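Local coordinates for putative outer membrane protein (LpxR) (Salmonella typhimurium, PDB 3FID) that is an outer membrane, lipopolysaccharide-modifying enzyme that removes acyl chains from lipid A and binds zinc, at residues A[100-111]-A[136-147]. Numbering follows the deposited sequence.
Sequences RLGTDIGVIGPD and QIENRYGYTAKG. With ZN (zinc ion), chain E.
Strands 100-108 and 140-147 pair antiparallel in the wall of the LpxR outer membrane beta-barrel, from Leu101 opposite Gly147 to Ile108 opposite Arg140. Four hydrogen-bonded pairs each close with two backbone N-H...O bonds, as at Gly106 and Gly142.

Asp104, Thr144 and Lys146 lie on the face of the sheet that carries the zinc site. Asp104 OD1 binds zinc at 1.8 Å, and His54 and His84 complete the protein ligands. The other carboxylate oxygen, OD2, forms a salt bridge with Lys146 NZ at 3.2 Å. The amine comes from above the carboxylate plane, 58° out of it. The Lys146 chain bends at chi3 (-81°), which turns NZ toward Asp104. One water bridges OD2 and NZ; a second, held by Thr144 OG1 at 2.7 Å, reaches Asp104 OD1 weakly. The zinc-bound water also bonds weakly to NZ. Lysine and metal thus hold the two carboxylate oxygens separately.

The Tyr141 ring lies over Val107 on the other face. Val107 CG2 sits 3.8 Å from the ring centroid, 8° off the normal, in a CH-pi contact. With CG2 anti to the backbone N, this methyl reaches the centre of the ring face.

Past the strand end, Gly109 and the start of the 3-10 turn meet the residues leading into strand 140-147. Water links Gly109 O to Gln136 OE1. Asn139 OD1 accepts the backbone N-H of Asp111 in its carbonyl plane, on a lone pair. The Asp111 and Tyr141 side chains cross at about a right angle, and Asp111 OD2 lies at the ring edge, near its plane. Tyr141 OH donates to the anti side of Asp111 OD2 at 2.7 Å.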
loop_
_atom_site.group_PDB
_atom_site.type_symbol
_atom_site.label_atom_id
_atom_site.label_comp_id
_atom_site.label_asym_id
_atom_site.label_seq_id
_atom_site.Cartn_x
_atom_site.Cartn_y
_atom_site.Cartn_z
ATOM N N ARG A 100 -6.200 14.910 3.047
ATOM C CA ARG A 100 -4.778 14.615 3.152
ATOM C C ARG A 100 -4.066 15.179 1.955
ATOM O O ARG A 100 -4.602 15.176 0.853
ATOM C CB ARG A 100 -4.538 13.112 3.198
ATOM C CG ARG A 100 -4.916 12.497 4.491
ATOM C CD ARG A 100 -4.041 11.313 4.750
ATOM N NE ARG A 100 -4.718 10.119 4.365
ATOM C CZ ARG A 100 -4.109 9.071 3.821
ATOM N NH1 ARG A 100 -2.791 9.062 3.578
ATOM N NH2 ARG A 100 -4.843 8.045 3.499
ATOM N N LEU A 101 -2.848 15.664 2.178
ATOM C CA LEU A 101 -2.048 16.257 1.110
ATOM C C LEU A 101 -0.618 15.848 1.374
ATOM O O LEU A 101 -0.124 16.081 2.459
ATOM C CB LEU A 101 -2.153 17.791 1.149
ATOM C CG LEU A 101 -3.445 18.434 0.641
ATOM C CD1 LEU A 101 -3.479 19.911 1.033
ATOM C CD2 LEU A 101 -3.512 18.259 -0.865
ATOM N N GLY A 102 0.047 15.247 0.389
ATOM C CA GLY A 102 1.399 14.743 0.615
ATOM C C GLY A 102 2.301 14.847 -0.599
ATOM O O GLY A 102 1.833 14.945 -1.741
ATOM N N THR A 103 3.605 14.832 -0.342
ATOM C CA THR A 103 4.604 14.782 -1.416
ATOM C C THR A 103 5.701 13.796 -1.053
ATOM O O THR A 103 6.220 13.863 0.063
ATOM C CB THR A 103 5.233 16.170 -1.672
ATOM O OG1 THR A 103 4.195 17.114 -1.968
ATOM C CG2 THR A 103 6.191 16.123 -2.869
ATOM N N ASP A 104 6.022 12.881 -1.984
ATOM C CA ASP A 104 7.176 11.971 -1.879
ATOM C C ASP A 104 8.269 12.384 -2.846
ATOM O O ASP A 104 7.981 12.929 -3.906
ATOM C CB ASP A 104 6.806 10.516 -2.260
ATOM C CG ASP A 104 6.275 9.724 -1.094
ATOM O OD1 ASP A 104 6.470 8.487 -1.063
ATOM O OD2 ASP A 104 5.670 10.348 -0.184
ATOM N N ILE A 105 9.510 12.087 -2.483
ATOM C CA ILE A 105 10.564 11.974 -3.472
ATOM C C ILE A 105 10.999 10.522 -3.477
ATOM O O ILE A 105 10.962 9.836 -2.456
ATOM C CB ILE A 105 11.749 12.921 -3.176
ATOM C CG1 ILE A 105 12.205 12.772 -1.717
ATOM C CG2 ILE A 105 11.320 14.356 -3.524
ATOM C CD1 ILE A 105 13.364 13.744 -1.271
ATOM N N GLY A 106 11.352 10.027 -4.645
ATOM C CA GLY A 106 11.867 8.687 -4.698
ATOM C C GLY A 106 12.449 8.288 -6.030
ATOM O O GLY A 106 12.649 9.123 -6.949
ATOM N N VAL A 107 12.703 6.991 -6.124
ATOM C CA VAL A 107 13.298 6.375 -7.324
ATOM C C VAL A 107 12.679 4.996 -7.570
ATOM O O VAL A 107 12.397 4.247 -6.622
ATOM C CB VAL A 107 14.863 6.281 -7.267
ATOM C CG1 VAL A 107 15.370 5.530 -5.999
ATOM C CG2 VAL A 107 15.446 5.670 -8.600
ATOM N N ILE A 108 12.428 4.696 -8.847
ATOM C CA ILE A 108 12.167 3.321 -9.286
ATOM C C ILE A 108 13.325 2.965 -10.211
ATOM O O ILE A 108 13.619 3.721 -11.144
ATOM C CB ILE A 108 10.829 3.220 -10.063
ATOM C CG1 ILE A 108 9.643 3.569 -9.136
ATOM C CG2 ILE A 108 10.656 1.836 -10.649
ATOM C CD1 ILE A 108 8.320 3.862 -9.876
ATOM N N GLY A 109 13.970 1.836 -9.959
ATOM C CA GLY A 109 15.146 1.437 -10.736
ATOM C C GLY A 109 16.116 0.704 -9.845
ATOM O O GLY A 109 15.814 0.460 -8.666
ATOM N N PRO A 110 17.281 0.298 -10.386
ATOM C CA PRO A 110 18.298 -0.367 -9.550
ATOM C C PRO A 110 18.669 0.420 -8.254
ATOM O O PRO A 110 18.925 -0.187 -7.218
ATOM C CB PRO A 110 19.503 -0.452 -10.490
ATOM C CG PRO A 110 18.910 -0.530 -11.820
ATOM C CD PRO A 110 17.704 0.376 -11.803
ATOM N N ASP A 111 18.666 1.748 -8.318
ATOM C CA ASP A 111 18.975 2.611 -7.160
ATOM C C ASP A 111 17.995 2.447 -5.986
ATOM O O ASP A 111 18.329 2.789 -4.855
ATOM C CB ASP A 111 19.037 4.088 -7.576
ATOM C CG ASP A 111 20.233 4.391 -8.485
ATOM O OD1 ASP A 111 20.953 3.427 -8.852
ATOM O OD2 ASP A 111 20.421 5.583 -8.835
ATOM N N GLN A 136 16.030 -5.746 -14.483
ATOM C CA GLN A 136 15.020 -4.910 -13.800
ATOM C C GLN A 136 14.720 -3.601 -14.533
ATOM O O GLN A 136 15.464 -3.205 -15.431
ATOM C CB GLN A 136 15.435 -4.655 -12.335
ATOM C CG GLN A 136 16.654 -3.723 -12.104
ATOM C CD GLN A 136 16.926 -3.548 -10.618
ATOM O OE1 GLN A 136 16.073 -3.066 -9.894
ATOM N NE2 GLN A 136 18.111 -3.965 -10.160
ATOM N N ILE A 137 13.621 -2.933 -14.156
ATOM C CA ILE A 137 13.311 -1.595 -14.661
ATOM C C ILE A 137 14.431 -0.602 -14.334
ATOM O O ILE A 137 14.914 -0.554 -13.213
ATOM C CB ILE A 137 11.924 -1.066 -14.141
ATOM C CG1 ILE A 137 10.788 -2.051 -14.524
ATOM C CG2 ILE A 137 11.631 0.343 -14.659
ATOM C CD1 ILE A 137 10.553 -2.258 -16.054
ATOM N N GLU A 138 14.832 0.185 -15.329
ATOM C CA GLU A 138 15.921 1.163 -15.184
ATOM C C GLU A 138 15.518 2.407 -14.383
ATOM O O GLU A 138 14.319 2.726 -14.279
ATOM C CB GLU A 138 16.386 1.603 -16.564
ATOM C CG GLU A 138 15.443 2.576 -17.253
ATOM C CD GLU A 138 15.883 2.901 -18.693
ATOM O OE1 GLU A 138 15.096 3.528 -19.423
ATOM O OE2 GLU A 138 16.990 2.506 -19.086
ATOM N N ASN A 139 16.519 3.127 -13.866
ATOM C CA ASN A 139 16.306 4.260 -12.954
ATOM C C ASN A 139 15.444 5.373 -13.540
ATOM O O ASN A 139 15.644 5.791 -14.691
ATOM C CB ASN A 139 17.637 4.873 -12.496
ATOM C CG ASN A 139 18.391 4.005 -11.497
ATOM O OD1 ASN A 139 17.804 3.444 -10.574
ATOM N ND2 ASN A 139 19.719 3.901 -11.675
ATOM N N ARG A 140 14.481 5.834 -12.741
ATOM C CA ARG A 140 13.856 7.124 -12.937
ATOM C C ARG A 140 13.596 7.687 -11.561
ATOM O O ARG A 140 12.956 7.042 -10.742
ATOM C CB ARG A 140 12.558 7.065 -13.735
ATOM C CG ARG A 140 11.952 8.458 -13.860
ATOM C CD ARG A 140 10.661 8.479 -14.596
ATOM N NE ARG A 140 10.809 8.140 -16.004
ATOM C CZ ARG A 140 9.776 8.074 -16.844
ATOM N NH1 ARG A 140 8.534 8.331 -16.401
ATOM N NH2 ARG A 140 9.974 7.750 -18.115
ATOM N N TYR A 141 14.156 8.869 -11.308
ATOM C CA TYR A 141 14.001 9.576 -10.044
ATOM C C TYR A 141 12.813 10.460 -10.232
ATOM O O TYR A 141 12.558 10.929 -11.350
ATOM C CB TYR A 141 15.234 10.440 -9.759
ATOM C CG TYR A 141 16.325 9.666 -9.100
ATOM C CD1 TYR A 141 16.447 9.645 -7.711
ATOM C CD2 TYR A 141 17.241 8.923 -9.866
ATOM C CE1 TYR A 141 17.446 8.884 -7.079
ATOM C CE2 TYR A 141 18.246 8.181 -9.243
ATOM C CZ TYR A 141 18.335 8.169 -7.848
ATOM O OH TYR A 141 19.324 7.438 -7.243
ATOM N N GLY A 142 12.062 10.693 -9.164
ATOM C CA GLY A 142 10.886 11.523 -9.319
ATOM C C GLY A 142 10.212 11.883 -8.025
ATOM O O GLY A 142 10.773 11.719 -6.948
ATOM N N TYR A 143 9.002 12.386 -8.162
ATOM C CA TYR A 143 8.210 12.829 -7.040
ATOM C C TYR A 143 6.791 12.287 -7.236
ATOM O O TYR A 143 6.375 11.989 -8.377
ATOM C CB TYR A 143 8.202 14.358 -7.005
ATOM C CG TYR A 143 7.351 14.967 -8.103
ATOM C CD1 TYR A 143 7.860 15.128 -9.396
ATOM C CD2 TYR A 143 6.027 15.367 -7.854
ATOM C CE1 TYR A 143 7.082 15.669 -10.414
ATOM C CE2 TYR A 143 5.241 15.911 -8.867
ATOM C CZ TYR A 143 5.784 16.067 -10.141
ATOM O OH TYR A 143 5.022 16.602 -11.162
ATOM N N THR A 144 6.067 12.125 -6.128
ATOM C CA THR A 144 4.630 11.919 -6.202
ATOM C C THR A 144 3.970 13.067 -5.442
ATOM O O THR A 144 4.488 13.501 -4.431
ATOM C CB THR A 144 4.158 10.512 -5.666
ATOM O OG1 THR A 144 4.404 10.394 -4.243
ATOM C CG2 THR A 144 4.908 9.407 -6.381
ATOM N N ALA A 145 2.868 13.584 -5.980
ATOM C CA ALA A 145 2.015 14.559 -5.298
ATOM C C ALA A 145 0.714 13.825 -5.038
ATOM O O ALA A 145 0.146 13.249 -5.960
ATOM C CB ALA A 145 1.766 15.770 -6.209
ATOM N N LYS A 146 0.264 13.832 -3.785
ATOM C CA LYS A 146 -0.843 12.969 -3.356
ATOM C C LYS A 146 -1.928 13.773 -2.665
ATOM O O LYS A 146 -1.643 14.696 -1.900
ATOM C CB LYS A 146 -0.328 11.897 -2.384
ATOM C CG LYS A 146 0.715 10.952 -2.995
ATOM C CD LYS A 146 1.198 9.946 -1.990
ATOM C CE LYS A 146 2.249 10.534 -1.089
ATOM N NZ LYS A 146 2.588 9.568 -0.010
ATOM N N GLY A 147 -3.176 13.403 -2.888
ATOM C CA GLY A 147 -4.250 14.086 -2.160
ATOM C C GLY A 147 -5.415 13.145 -1.976
ATOM O O GLY A 147 -5.637 12.262 -2.813
HETATM ZN ZN ZN E . 6.078 7.200 0.107
HETATM O O HOH W 1 3.886 11.720 1.426
HETATM O O HOH W 2 4.377 7.917 -3.234
HETATM O O HOH W 3 15.822 -1.886 -7.399
HETATM O O HOH W 4 18.414 -3.304 -7.217
HETATM O O HOH W 5 3.925 6.639 -0.324
#